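Local coordinates for uncharacterized protein MJ0327 (Methanocaldococcus jannaschii DSM 2661, PDB 2QTD) that is of unknown function but, as a member of the dinitrogenase iron-molybdenum cofactor family with a ribonuclease H-like fold, may bind or carry a metal cofactor, at residues K6-M11 and N58-K63; D14-S19 and Y80-D85; F26-I31 and K40-D45. All blocks are in the same frame, centred on the assembly; numbering follows the deposited sequence. Where two conformers were deposited one is given.

Interaction 1. Residues K6-M11 and N58-K63; sequences KVAISM and NAIICK
Val7 and Ile61 meet obliquely on one face of the central sheet of this ribonuclease H-like fold, where strands 5-11 and 59-62 run parallel in register. CG1 of Val7, anti to its backbone N (chi1 -176°), is the methyl that meets Ile61, 3.8 Å from Ile61 CG1. Ile9 adds its CD1 near Ile61 CD1, and branched residues suit this face because helix 87-95 packs on it, with Phe94 against Val7 and Ile91 against Ile9. On the other face Ala8, with only a methyl, lets Ile28 of strand 25-32 pack close.

Backbone bonds set this register. Ala8 bonds on both sides, its N donating to Ala59 O and its O accepting from Ile61 N at 2.8 Å; further on, Ser10 N donates to Ile61 O. Before the strand proper, Asn58 takes over: its OD1 accepts Lys6 N in a nearly straight 2.8 Å bond (172° at the hydrogen), while its own N donates to Lys6 O. Lys6 NZ leads away to a salt bridge with Glu55. Just past the end of strand 59-62 a water bridges the two segments, 2.8 Å from Ser10 OG and accepting from Lys63 N at 2.9 Å.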
loop_
_atom_site.group_PDB
_atom_site.type_symbol
_atom_site.label_atom_id
_atom_site.label_comp_id
_atom_site.label_asym_id
_atom_site.label_seq_id
_atom_site.Cartn_x
_atom_site.Cartn_y
_atom_site.Cartn_z
ATOM N N LYS A 6 4.024 3.050 -8.475
ATOM C CA LYS A 6 2.648 3.071 -8.018
ATOM C C LYS A 6 2.608 2.258 -6.698
ATOM O O LYS A 6 3.118 1.148 -6.651
ATOM C CB LYS A 6 1.737 2.426 -9.074
ATOM C CG LYS A 6 0.270 2.453 -8.758
ATOM C CD LYS A 6 -0.587 1.661 -9.749
ATOM C CE LYS A 6 -0.483 2.154 -11.169
ATOM N NZ LYS A 6 -1.602 1.640 -12.040
ATOM N N VAL A 7 2.037 2.861 -5.656
ATOM C CA VAL A 7 2.023 2.253 -4.317
ATOM C C VAL A 7 0.590 2.191 -3.829
ATOM O O VAL A 7 -0.154 3.182 -3.902
ATOM C CB VAL A 7 2.877 3.037 -3.309
ATOM C CG1 VAL A 7 2.909 2.301 -1.946
ATOM C CG2 VAL A 7 4.327 3.316 -3.879
ATOM N N ALA A 8 0.187 1.022 -3.381
ATOM C CA ALA A 8 -1.143 0.873 -2.692
ATOM C C ALA A 8 -1.020 0.906 -1.149
ATOM O O ALA A 8 -0.226 0.183 -0.558
ATOM C CB ALA A 8 -1.851 -0.392 -3.182
ATOM N N ILE A 9 -1.824 1.745 -0.523
ATOM C CA ILE A 9 -1.837 1.917 0.955
ATOM C C ILE A 9 -3.177 1.528 1.513
ATOM O O ILE A 9 -4.225 2.054 1.080
ATOM C CB ILE A 9 -1.496 3.367 1.364
ATOM C CG1 ILE A 9 -0.261 3.827 0.570
ATOM C CG2 ILE A 9 -1.366 3.450 2.929
ATOM C CD1 ILE A 9 0.252 5.178 0.830
ATOM N N SER A 10 -3.165 0.670 2.539
ATOM C CA SER A 10 -4.416 0.205 3.150
ATOM C C SER A 10 -4.926 1.290 4.109
ATOM O O SER A 10 -4.291 1.587 5.106
ATOM C CB SER A 10 -4.112 -1.089 3.869
ATOM O OG SER A 10 -3.147 -0.894 4.884
HETATM N N MSE A 11 -6.080 1.870 3.779
HETATM C CA MSE A 11 -6.607 3.053 4.482
HETATM C C MSE A 11 -7.954 2.853 5.188
HETATM O O MSE A 11 -8.889 2.233 4.675
HETATM C CB MSE A 11 -6.753 4.241 3.512
HETATM C CG MSE A 11 -5.430 4.767 2.954
HETATM SE SE MSE A 11 -4.336 5.544 4.369
HETATM C CE MSE A 11 -5.537 6.947 5.139
ATOM N N ASN A 58 3.536 -1.349 -7.799
ATOM C CA ASN A 58 4.913 -1.752 -7.510
ATOM C C ASN A 58 5.087 -2.202 -6.045
ATOM O O ASN A 58 5.994 -2.984 -5.738
ATOM C CB ASN A 58 5.903 -0.624 -7.833
ATOM C CG ASN A 58 5.836 -0.159 -9.281
ATOM O OD1 ASN A 58 5.135 0.799 -9.615
ATOM N ND2 ASN A 58 6.557 -0.861 -10.159
ATOM N N ALA A 59 4.271 -1.702 -5.137
ATOM C CA ALA A 59 4.512 -1.853 -3.709
ATOM C C ALA A 59 3.212 -1.682 -2.978
ATOM O O ALA A 59 2.287 -1.006 -3.508
ATOM C CB ALA A 59 5.521 -0.805 -3.249
ATOM N N ILE A 60 3.117 -2.294 -1.780
ATOM C CA ILE A 60 2.025 -2.098 -0.834
ATOM C C ILE A 60 2.607 -1.551 0.470
ATOM O O ILE A 60 3.684 -2.002 0.864
ATOM C CB ILE A 60 1.256 -3.438 -0.579
ATOM C CG1 ILE A 60 0.420 -3.841 -1.780
ATOM C CG2 ILE A 60 0.337 -3.349 0.662
ATOM C CD1 ILE A 60 -0.038 -5.351 -1.816
ATOM N N ILE A 61 1.894 -0.637 1.137
ATOM C CA ILE A 61 2.180 -0.170 2.515
ATOM C C ILE A 61 0.983 -0.576 3.335
ATOM O O ILE A 61 -0.139 -0.233 3.007
ATOM C CB ILE A 61 2.486 1.299 2.614
ATOM C CG1 ILE A 61 3.688 1.671 1.767
ATOM C CG2 ILE A 61 2.708 1.733 4.060
ATOM C CD1 ILE A 61 3.898 3.211 1.709
ATOM N N CYS A 62 1.252 -1.363 4.379
ATOM C CA CYS A 62 0.246 -1.786 5.343
ATOM C C CYS A 62 0.900 -2.085 6.700
ATOM O O CYS A 62 2.096 -2.109 6.823
ATOM C CB CYS A 62 -0.505 -3.016 4.827
ATOM S SG CYS A 62 0.545 -4.519 4.652
ATOM N N LYS A 63 0.065 -2.251 7.710
ATOM C CA LYS A 63 0.523 -2.576 9.047
ATOM C C LYS A 63 0.568 -4.059 9.261
ATOM O O LYS A 63 1.436 -4.532 9.984
ATOM C CB LYS A 63 -0.358 -1.927 10.094
ATOM C CG LYS A 63 -0.274 -0.427 10.171
ATOM C CD LYS A 63 -1.031 0.059 11.381
ATOM C CE LYS A 63 -1.113 1.566 11.521
ATOM N NZ LYS A 63 -1.776 1.925 12.813
HETATM O O HOH W 1 -2.805 -2.064 7.368
#

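Interaction 2. Residues D14-S19 and Y80-D85; sequences DKISNS and YHAEGD
Ile16 and Asp85 are joined by one backbone hydrogen bond, Ile16 N to Asp85 O at 3.0 Å, almost straight at the hydrogen (172°). Lys15 CA also approaches this oxygen, in a CA-H...O contact.

The apolar contact is made by Ile16 CD1, which rests 3.9 Å from Ala82 CB; CG1, anti to its own carbonyl carbon (chi1 -63°), lies near Asp85 O. The short methyl of Ala82 lets the isoleucine settle against residues 82-85, with Asn90 of helix 87-95 also touching it. CD1 also lies near Gly84 O, which the contact buries without a hydrogen-bond partner in the model. An alanine at Ile16 would probably leave the Ala82 methyl without its CD1 and CG2 neighbours and open a gap beside Gly84 O. Here the loop after strand 5-11 meets the turn between edge strand 78-81 and helix 87-95; Gly84 takes a positive phi there, which glycine tolerates easily.

Among charged groups, Lys15 and Asp85 lie side by side and point the same way, with Lys15 CD 3.9 Å from Asp85 OD2. Their charged ends do not touch: Lys15 NZ stays 4.6 Å from Asp85 OD1, and that oxygen instead forms a salt bridge with Lys63 NZ.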
loop_
_atom_site.group_PDB
_atom_site.type_symbol
_atom_site.label_atom_id
_atom_site.label_comp_id
_atom_site.label_asym_id
_atom_site.label_seq_id
_atom_site.Cartn_x
_atom_site.Cartn_y
_atom_site.Cartn_z
ATOM N N ASP A 14 -9.750 7.772 8.596
ATOM C CA ASP A 14 -8.956 8.687 9.442
ATOM C C ASP A 14 -7.456 8.370 9.574
ATOM O O ASP A 14 -6.710 9.184 10.112
ATOM C CB ASP A 14 -9.613 8.828 10.842
ATOM C CG ASP A 14 -9.974 7.470 11.511
ATOM O OD1 ASP A 14 -9.927 6.410 10.840
ATOM O OD2 ASP A 14 -10.363 7.474 12.703
ATOM N N LYS A 15 -7.000 7.235 9.037
ATOM C CA LYS A 15 -5.658 6.714 9.321
ATOM C C LYS A 15 -5.384 5.481 8.478
ATOM O O LYS A 15 -6.323 4.907 7.909
ATOM C CB LYS A 15 -5.538 6.374 10.815
ATOM C CG LYS A 15 -6.614 5.429 11.315
ATOM C CD LYS A 15 -6.300 4.903 12.719
ATOM C CE LYS A 15 -7.254 3.749 13.104
ATOM N NZ LYS A 15 -6.643 2.862 14.145
ATOM N N ILE A 16 -4.107 5.075 8.415
ATOM C CA ILE A 16 -3.715 3.788 7.877
ATOM C C ILE A 16 -4.416 2.739 8.739
ATOM O O ILE A 16 -4.451 2.870 9.981
ATOM C CB ILE A 16 -2.162 3.610 7.872
ATOM C CG1 ILE A 16 -1.488 4.657 6.953
ATOM C CG2 ILE A 16 -1.792 2.187 7.376
ATOM C CD1 ILE A 16 0.060 4.640 6.971
ATOM N N SER A 17 -5.002 1.732 8.095
ATOM C CA SER A 17 -5.804 0.736 8.780
ATOM C C SER A 17 -4.917 -0.265 9.524
ATOM O O SER A 17 -3.719 -0.374 9.267
ATOM C CB SER A 17 -6.660 -0.056 7.794
ATOM O OG SER A 17 -5.788 -0.725 6.886
ATOM N N ASN A 18 -5.574 -1.051 10.368
ATOM C CA ASN A 18 -4.874 -2.096 11.131
ATOM C C ASN A 18 -4.341 -3.223 10.260
ATOM O O ASN A 18 -3.313 -3.822 10.607
ATOM C CB ASN A 18 -5.779 -2.695 12.203
ATOM C CG ASN A 18 -6.104 -1.723 13.349
ATOM O OD1 ASN A 18 -5.537 -0.641 13.473
ATOM N ND2 ASN A 18 -7.032 -2.135 14.202
ATOM N N SER A 19 -5.027 -3.517 9.155
ATOM C CA SER A 19 -4.580 -4.539 8.202
ATOM C C SER A 19 -4.981 -4.252 6.774
ATOM O O SER A 19 -5.854 -3.399 6.475
ATOM C CB SER A 19 -5.101 -5.918 8.653
ATOM O OG SER A 19 -6.433 -6.128 8.299
ATOM N N TYR A 80 5.622 -3.363 2.301
ATOM C CA TYR A 80 6.370 -2.570 3.292
ATOM C C TYR A 80 5.499 -2.314 4.501
ATOM O O TYR A 80 4.273 -2.170 4.391
ATOM C CB TYR A 80 6.807 -1.244 2.709
ATOM C CG TYR A 80 7.858 -1.380 1.662
ATOM C CD1 TYR A 80 9.186 -1.485 2.009
ATOM C CD2 TYR A 80 7.497 -1.555 0.333
ATOM C CE1 TYR A 80 10.159 -1.642 1.038
ATOM C CE2 TYR A 80 8.473 -1.747 -0.643
ATOM C CZ TYR A 80 9.783 -1.793 -0.279
ATOM O OH TYR A 80 10.769 -1.960 -1.238
ATOM N N HIS A 81 6.120 -2.248 5.670
ATOM C CA HIS A 81 5.403 -2.065 6.922
ATOM C C HIS A 81 5.277 -0.584 7.279
ATOM O O HIS A 81 6.277 0.146 7.363
ATOM C CB HIS A 81 6.136 -2.784 8.052
ATOM C CG HIS A 81 5.336 -2.822 9.318
ATOM N ND1 HIS A 81 5.655 -2.051 10.416
ATOM C CD2 HIS A 81 4.224 -3.509 9.644
ATOM C CE1 HIS A 81 4.762 -2.268 11.369
ATOM N NE2 HIS A 81 3.880 -3.143 10.923
ATOM N N ALA A 82 4.041 -0.120 7.428
ATOM C CA ALA A 82 3.764 1.238 7.882
ATOM C C ALA A 82 4.216 1.486 9.290
ATOM O O ALA A 82 4.169 0.573 10.126
ATOM C CB ALA A 82 2.291 1.551 7.782
ATOM N N GLU A 83 4.665 2.723 9.545
ATOM C CA GLU A 83 5.097 3.169 10.864
ATOM C C GLU A 83 4.174 4.281 11.350
ATOM O O GLU A 83 4.209 5.396 10.834
ATOM C CB GLU A 83 6.542 3.644 10.779
ATOM C CG GLU A 83 7.454 2.479 10.304
ATOM C CD GLU A 83 8.901 2.869 10.139
ATOM O OE1 GLU A 83 9.282 4.028 10.409
ATOM O OE2 GLU A 83 9.673 1.969 9.738
ATOM N N GLY A 84 3.330 3.945 12.312
ATOM C CA GLY A 84 2.231 4.789 12.731
ATOM C C GLY A 84 1.073 4.918 11.755
ATOM O O GLY A 84 0.976 4.192 10.787
ATOM N N ASP A 85 0.233 5.902 12.030
ATOM C CA ASP A 85 -1.123 6.089 11.437
ATOM C C ASP A 85 -1.179 7.039 10.231
ATOM O O ASP A 85 -2.191 7.079 9.508
ATOM C CB ASP A 85 -2.059 6.706 12.527
ATOM C CG ASP A 85 -2.540 5.709 13.559
ATOM O OD1 ASP A 85 -2.367 4.486 13.397
ATOM O OD2 ASP A 85 -3.129 6.166 14.565
#

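Interaction 3. Residues F26-I31 and K40-D45; sequences FLIVRI and KVIFND
Lys40 and Ile28 form a hydrogen-bonded antiparallel pair in the beta hairpin of strands 25-32 and 35-43. Ile28 N donates to Lys40 O in a nearly linear 2.8 Å bond (178° at the hydrogen), whereas the return bond from Lys40 N to Ile28 O is weak. The long lysine suits this exposed edge strand: its aliphatic root lies near Ile28, and NZ reaches a salt bridge with Glu55.

Val41 faces Leu27 as a non-hydrogen-bonded pair, its side chain on the sheet face opposite to that of Lys40. Leu27 makes its side-chain contact one residue back, with CD1 3.8 Å from Lys40 O.

Ile42 returns to the face of Lys40 and pairs with Phe26 through two bonds, Phe26 N to Ile42 O at 2.8 Å and Ile42 N to Phe26 O at 2.9 Å. Its CD1 lies 3.8 Å from Ile28 CG1, the two isoleucines slanting across one another and burying their branches together.

Asn44, centre of an inverse gamma turn, ends the pairing. The Phe26 ring and the Asn44 amide are inclined by 58°, with ring atom CZ 3.5 Å from Asn44 OD1. CG of Asn44 is anti to its backbone N (chi1 -174°), which places CG near Phe26 CZ. An asparagine suits the site because its amide can both accept and donate: OD1 accepts from Lys49 NZ, and ND2 donates to Glu21 O and Cys23 O.

Asp45 is the N-cap of helix 46-54, its OD1 accepting from Gly48 N. Strand 35-43 thus forms an edge of the sheet within the chain, while strand 25-32 lies between it and strand 5-11; Leu27 reaches Val87 of helix 87-95 on one face, and Ile28 meets Lys6 on the other.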
loop_
_atom_site.group_PDB
_atom_site.type_symbol
_atom_site.label_atom_id
_atom_site.label_comp_id
_atom_site.label_asym_id
_atom_site.label_seq_id
_atom_site.Cartn_x
_atom_site.Cartn_y
_atom_site.Cartn_z
ATOM N N PHE A 26 -8.225 1.121 -0.455
ATOM C CA PHE A 26 -6.836 1.186 -0.887
ATOM C C PHE A 26 -6.650 2.531 -1.553
ATOM O O PHE A 26 -7.447 2.935 -2.442
ATOM C CB PHE A 26 -6.491 0.076 -1.868
ATOM C CG PHE A 26 -6.859 -1.284 -1.373
ATOM C CD1 PHE A 26 -6.098 -1.875 -0.374
ATOM C CD2 PHE A 26 -7.932 -1.959 -1.909
ATOM C CE1 PHE A 26 -6.444 -3.152 0.096
ATOM C CE2 PHE A 26 -8.276 -3.242 -1.454
ATOM C CZ PHE A 26 -7.534 -3.820 -0.456
ATOM N N LEU A 27 -5.694 3.296 -1.035
ATOM C CA LEU A 27 -5.219 4.512 -1.682
ATOM C C LEU A 27 -4.110 4.148 -2.684
ATOM O O LEU A 27 -3.040 3.642 -2.289
ATOM C CB LEU A 27 -4.750 5.522 -0.640
ATOM C CG LEU A 27 -4.214 6.880 -1.173
ATOM C CD1 LEU A 27 -5.359 7.675 -1.818
ATOM C CD2 LEU A 27 -3.646 7.677 -0.035
ATOM N N ILE A 28 -4.349 4.421 -3.980
ATOM C CA ILE A 28 -3.368 4.154 -5.024
ATOM C C ILE A 28 -2.643 5.477 -5.309
ATOM O O ILE A 28 -3.249 6.453 -5.756
ATOM C CB ILE A 28 -4.001 3.549 -6.295
ATOM C CG1 ILE A 28 -4.927 2.365 -6.019
ATOM C CG2 ILE A 28 -2.946 3.167 -7.298
ATOM C CD1 ILE A 28 -4.327 1.259 -5.188
ATOM N N VAL A 29 -1.353 5.508 -4.997
ATOM C CA VAL A 29 -0.557 6.711 -5.210
ATOM C C VAL A 29 0.484 6.469 -6.275
ATOM O O VAL A 29 1.202 5.471 -6.264
ATOM C CB VAL A 29 0.089 7.276 -3.920
ATOM C CG1 VAL A 29 -0.965 7.743 -2.928
ATOM C CG2 VAL A 29 1.012 6.285 -3.277
ATOM N N ARG A 30 0.553 7.414 -7.219
ATOM C CA ARG A 30 1.591 7.432 -8.251
ATOM C C ARG A 30 2.639 8.418 -7.778
ATOM O O ARG A 30 2.322 9.578 -7.541
ATOM C CB ARG A 30 1.067 7.876 -9.623
ATOM C CG ARG A 30 2.090 8.355 -10.634
ATOM C CD ARG A 30 3.082 7.314 -10.998
ATOM N NE ARG A 30 2.442 6.155 -11.613
ATOM C CZ ARG A 30 3.096 5.064 -12.026
ATOM N NH1 ARG A 30 4.425 4.979 -11.928
ATOM N NH2 ARG A 30 2.407 4.058 -12.574
ATOM N N ILE A 31 3.876 7.945 -7.667
ATOM C CA ILE A 31 5.017 8.745 -7.226
ATOM C C ILE A 31 5.916 8.869 -8.429
ATOM O O ILE A 31 6.181 7.874 -9.107
ATOM C CB ILE A 31 5.791 8.083 -6.091
ATOM C CG1 ILE A 31 4.949 8.031 -4.801
ATOM C CG2 ILE A 31 7.184 8.844 -5.905
ATOM C CD1 ILE A 31 5.295 6.836 -3.817
ATOM N N LYS A 40 -5.938 7.821 -6.077
ATOM C CA LYS A 40 -7.168 7.184 -6.442
ATOM C C LYS A 40 -7.638 6.262 -5.271
ATOM O O LYS A 40 -6.827 5.565 -4.641
ATOM C CB LYS A 40 -6.959 6.377 -7.713
ATOM C CG LYS A 40 -8.228 5.749 -8.238
ATOM C CD LYS A 40 -8.105 5.280 -9.663
ATOM C CE LYS A 40 -7.399 3.965 -9.787
ATOM N NZ LYS A 40 -7.648 3.267 -11.098
ATOM N N VAL A 41 -8.950 6.280 -5.011
ATOM C CA VAL A 41 -9.577 5.397 -4.026
ATOM C C VAL A 41 -10.155 4.157 -4.683
ATOM O O VAL A 41 -10.919 4.260 -5.653
ATOM C CB VAL A 41 -10.682 6.155 -3.344
ATOM C CG1 VAL A 41 -11.522 5.251 -2.448
ATOM C CG2 VAL A 41 -10.064 7.340 -2.594
ATOM N N ILE A 42 -9.788 2.999 -4.156
ATOM C CA ILE A 42 -10.417 1.718 -4.532
ATOM C C ILE A 42 -11.034 1.134 -3.250
ATOM O O ILE A 42 -10.316 0.760 -2.324
ATOM C CB ILE A 42 -9.432 0.719 -5.197
ATOM C CG1 ILE A 42 -8.831 1.245 -6.535
ATOM C CG2 ILE A 42 -10.140 -0.620 -5.431
ATOM C CD1 ILE A 42 -7.886 0.275 -7.259
ATOM N N PHE A 43 -12.359 1.053 -3.189
ATOM C CA PHE A 43 -12.995 0.480 -1.978
ATOM C C PHE A 43 -12.653 -0.989 -1.799
ATOM O O PHE A 43 -12.486 -1.704 -2.772
ATOM C CB PHE A 43 -14.497 0.769 -1.959
ATOM C CG PHE A 43 -14.803 2.215 -1.701
ATOM C CD1 PHE A 43 -14.416 2.806 -0.504
ATOM C CD2 PHE A 43 -15.408 3.005 -2.681
ATOM C CE1 PHE A 43 -14.671 4.136 -0.239
ATOM C CE2 PHE A 43 -15.668 4.362 -2.452
ATOM C CZ PHE A 43 -15.286 4.939 -1.236
ATOM N N ASN A 44 -12.437 -1.403 -0.555
ATOM C CA ASN A 44 -12.094 -2.784 -0.224
ATOM C C ASN A 44 -13.369 -3.645 -0.145
ATOM O O ASN A 44 -13.733 -4.156 0.920
ATOM C CB ASN A 44 -11.342 -2.811 1.100
ATOM C CG ASN A 44 -10.828 -4.184 1.456
ATOM O OD1 ASN A 44 -10.667 -5.068 0.580
ATOM N ND2 ASN A 44 -10.551 -4.371 2.734
ATOM N N ASP A 45 -14.039 -3.798 -1.285
ATOM C CA ASP A 45 -15.219 -4.672 -1.397
ATOM C C ASP A 45 -14.830 -5.797 -2.351
ATOM O O ASP A 45 -13.667 -5.875 -2.736
ATOM C CB ASP A 45 -16.487 -3.893 -1.781
ATOM C CG ASP A 45 -16.375 -3.109 -3.090
ATOM O OD1 ASP A 45 -15.487 -3.387 -3.895
ATOM O OD2 ASP A 45 -17.194 -2.185 -3.300
#

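How the interactions relate
From the N terminus, the chain first lays down strand 5-11, then the loop of 14-19, and next folds back through the hairpin of 26-31 and 40-45, so that interaction 3 closes a short local loop. This is nested within the longer loop closed by interaction 1 when 58-63 joins the other side of strand 5-11. Interaction 2 closes last, at 80-85; it crosses interaction 1 along the chain and also encloses interaction 3. Backbone bonds between strands 5-11 and 25-32 join interactions 1 and 3, while interactions 1 and 2 meet where strands 59-62 and 78-81 run as neighbours in the sheet. Interactions 2 and 3 do not touch.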